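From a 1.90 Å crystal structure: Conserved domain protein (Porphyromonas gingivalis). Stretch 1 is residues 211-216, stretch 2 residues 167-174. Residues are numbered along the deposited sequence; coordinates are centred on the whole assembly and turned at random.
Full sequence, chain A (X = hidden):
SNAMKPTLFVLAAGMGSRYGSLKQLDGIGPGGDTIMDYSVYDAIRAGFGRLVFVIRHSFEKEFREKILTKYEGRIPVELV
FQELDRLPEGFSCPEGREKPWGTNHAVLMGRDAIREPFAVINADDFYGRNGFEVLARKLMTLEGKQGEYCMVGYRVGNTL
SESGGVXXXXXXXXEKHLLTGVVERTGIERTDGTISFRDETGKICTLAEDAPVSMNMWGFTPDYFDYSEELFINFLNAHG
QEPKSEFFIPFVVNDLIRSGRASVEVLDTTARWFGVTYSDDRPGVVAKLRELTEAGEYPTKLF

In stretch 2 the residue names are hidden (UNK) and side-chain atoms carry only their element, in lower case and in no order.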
# COMPACT_ATOMS: atom_id res chain seq x y z
N ALA A 211 14.02 -13.21 -3.83
CA ALA A 211 12.65 -13.67 -3.59
C ALA A 211 11.68 -12.49 -3.67
O ALA A 211 11.91 -11.44 -3.06
CB ALA A 211 12.55 -14.34 -2.22
N PRO A 212 10.58 -12.66 -4.42
CA PRO A 212 9.65 -11.54 -4.59
C PRO A 212 8.84 -11.25 -3.32
O PRO A 212 8.43 -12.20 -2.63
CB PRO A 212 8.70 -12.02 -5.69
CG PRO A 212 9.18 -13.40 -6.09
CD PRO A 212 10.12 -13.89 -5.07
N VAL A 213 8.62 -9.97 -3.03
CA VAL A 213 7.74 -9.58 -1.92
C VAL A 213 6.79 -8.49 -2.36
O VAL A 213 7.09 -7.73 -3.29
CB VAL A 213 8.52 -9.10 -0.67
CG1 VAL A 213 9.24 -10.27 -0.01
CG2 VAL A 213 9.49 -7.98 -1.02
N SER A 214 5.64 -8.44 -1.70
CA SER A 214 4.72 -7.33 -1.84
C SER A 214 5.15 -6.20 -0.91
O SER A 214 5.57 -6.45 0.22
CB SER A 214 3.29 -7.77 -1.48
OG SER A 214 2.44 -6.65 -1.34
N MSE A 215 5.05 -4.96 -1.39
CA MSE A 215 5.23 -3.77 -0.53
C MSE A 215 3.93 -2.97 -0.52
O MSE A 215 3.93 -1.75 -0.28
CB MSE A 215 6.42 -2.90 -1.00
CG MSE A 215 7.76 -3.65 -1.02
SE MSE A 215 8.23 -4.37 0.74
CE MSE A 215 8.51 -2.71 1.69
N ASN A 216 2.84 -3.68 -0.76
CA ASN A 216 1.49 -3.09 -0.77
C ASN A 216 1.28 -2.08 -1.90
O ASN A 216 0.59 -1.07 -1.72
CB ASN A 216 1.14 -2.46 0.58
CG ASN A 216 -0.17 -2.98 1.15
OD1 ASN A 216 -0.61 -4.09 0.84
ND2 ASN A 216 -0.81 -2.17 2.01
N UNK A 167 8.53 -7.01 8.32
CA UNK A 167 7.39 -7.83 7.96
C UNK A 167 7.10 -7.59 6.48
O UNK A 167 6.98 -6.45 6.04
o UNK A 167 5.03 -8.18 8.45
c UNK A 167 6.19 -7.46 8.83
N UNK A 168 6.99 -8.68 5.72
CA UNK A 168 6.85 -8.60 4.27
C UNK A 168 5.81 -9.61 3.76
O UNK A 168 5.71 -10.71 4.29
n UNK A 168 10.76 -3.64 4.73
c UNK A 168 9.10 -6.59 3.28
n UNK A 168 8.58 -4.37 4.94
c UNK A 168 9.81 -4.53 4.44
c UNK A 168 8.20 -8.89 3.59
n UNK A 168 10.08 -5.58 3.66
c UNK A 168 9.31 -7.93 3.96
N UNK A 169 5.04 -9.22 2.75
CA UNK A 169 4.19 -10.18 2.06
C UNK A 169 5.05 -11.06 1.17
O UNK A 169 5.47 -10.63 0.09
N UNK A 170 5.32 -12.28 1.61
CA UNK A 170 6.18 -13.18 0.85
C UNK A 170 5.37 -13.87 -0.25
O UNK A 170 4.35 -14.50 0.02
c UNK A 170 6.86 -14.23 1.76
c UNK A 170 7.79 -13.53 2.75
c UNK A 170 7.64 -15.22 0.92
N UNK A 171 5.84 -13.74 -1.49
CA UNK A 171 5.05 -14.15 -2.64
C UNK A 171 5.56 -15.42 -3.30
O UNK A 171 6.76 -15.61 -3.44
s UNK A 171 4.25 -11.57 -3.16
c UNK A 171 5.09 -13.05 -3.69
N UNK A 172 4.64 -16.27 -3.73
CA UNK A 172 4.97 -17.38 -4.61
C UNK A 172 4.54 -16.96 -6.00
O UNK A 172 3.39 -16.55 -6.19
n UNK A 172 6.28 -18.52 -1.26
o UNK A 172 6.63 -19.77 -3.10
c UNK A 172 4.41 -18.98 -2.73
c UNK A 172 4.22 -18.65 -4.20
c UNK A 172 5.87 -19.13 -2.37
N UNK A 173 5.45 -17.05 -6.97
CA UNK A 173 5.17 -16.57 -8.32
C UNK A 173 5.57 -17.63 -9.35
O UNK A 173 6.67 -18.18 -9.29
c UNK A 173 5.64 -14.22 -7.51
c UNK A 173 5.92 -15.25 -8.61
c UNK A 173 5.51 -14.68 -9.97
N UNK A 174 4.67 -17.93 -10.28
CA UNK A 174 4.92 -19.03 -11.21
C UNK A 174 5.65 -18.54 -12.46
O UNK A 174 5.97 -17.35 -12.57
o UNK A 174 3.09 -18.00 -13.06
c UNK A 174 3.64 -19.80 -11.55
c UNK A 174 2.67 -18.99 -12.41
o UNK A 174 1.48 -19.36 -12.46
O HOH W 1 5.17 -6.02 2.84
O HOH W 2 9.03 -14.92 -2.15

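Position 167 carries one carbon and then one oxygen, a short hydroxyl side chain whose oxygen is 8.4 Å from O of Ser 214, out of reach of stretch 1. It is Ser 167, its OG hydrogen-bonded elsewhere in the structure.

Position 168 has three carbons in a row, a nitrogen, and a carbon bearing two more nitrogens. The first carbon is 4.0 Å from CG1 of Val 213, the third 3.5 Å from SE of Met 215, a selenomethionine whose CE covers one face of the planar end. That end is a guanidinium, so this is Arg 168. Its NH1 makes a weak hydrogen bond to O of Ser 167 (2.8 Å, 127°).

Position 169 has no side-chain atoms: Gly 169. An ideal CB built here would fall 3.2 Å from CB of Ser 214, a tight approach, so the bare backbone relieves crowding on that face.

At position 170 one carbon carries two others. The CA lies 4.8 Å from CA of Val 213, its antiparallel, non-hydrogen-bonded partner, and both side chains project from the same face of the sheet. The branched three-carbon pattern is Val 170.

Position 171 shows one carbon and then a sulfur. The sulfur is 3.7 Å from N of Ser 214, and the carbon is 4.3 Å from CB of Pro 212; the residue is Cys 171.

Position 172 has three carbons, the third bearing one oxygen and one nitrogen, and its CA-to-CB bond points away from stretch 1. This carboxamide is Gln 172.

Position 173 again has one carbon carrying two, one branch 3.9 Å from CG of Pro 212. It is Val 173, and the branch is CG2.

Position 174 has two carbons, the second with two oxygens, and no contact with stretch 1: a carboxylate, Asp 174.

The contact is a short antiparallel pairing, with strand directions 134° apart, and it buries 391 Å² in total. Two backbone hydrogen bonds hold the register: N of Ser 214 to O of Gly 169 (2.8 Å, 164°) and N of Cys 171 to O of Pro 212 (3.2 Å, 159°). The Gly 169 O also receives a CA-H contact from CA of Val 213 (3.2 Å). Water 1 bridges the second half of the Ser 214–Gly 169 pair, accepting from N of Gly 169 (3.2 Å) and donating to O of Ser 214 (2.7 Å). Water 2 donates to O of Cys 171 (2.7 Å) and O of Pro 212 (2.8 Å), Pro 212 having no N-H to offer.

Stretch 2, residues 167-174: SRGVCQVD
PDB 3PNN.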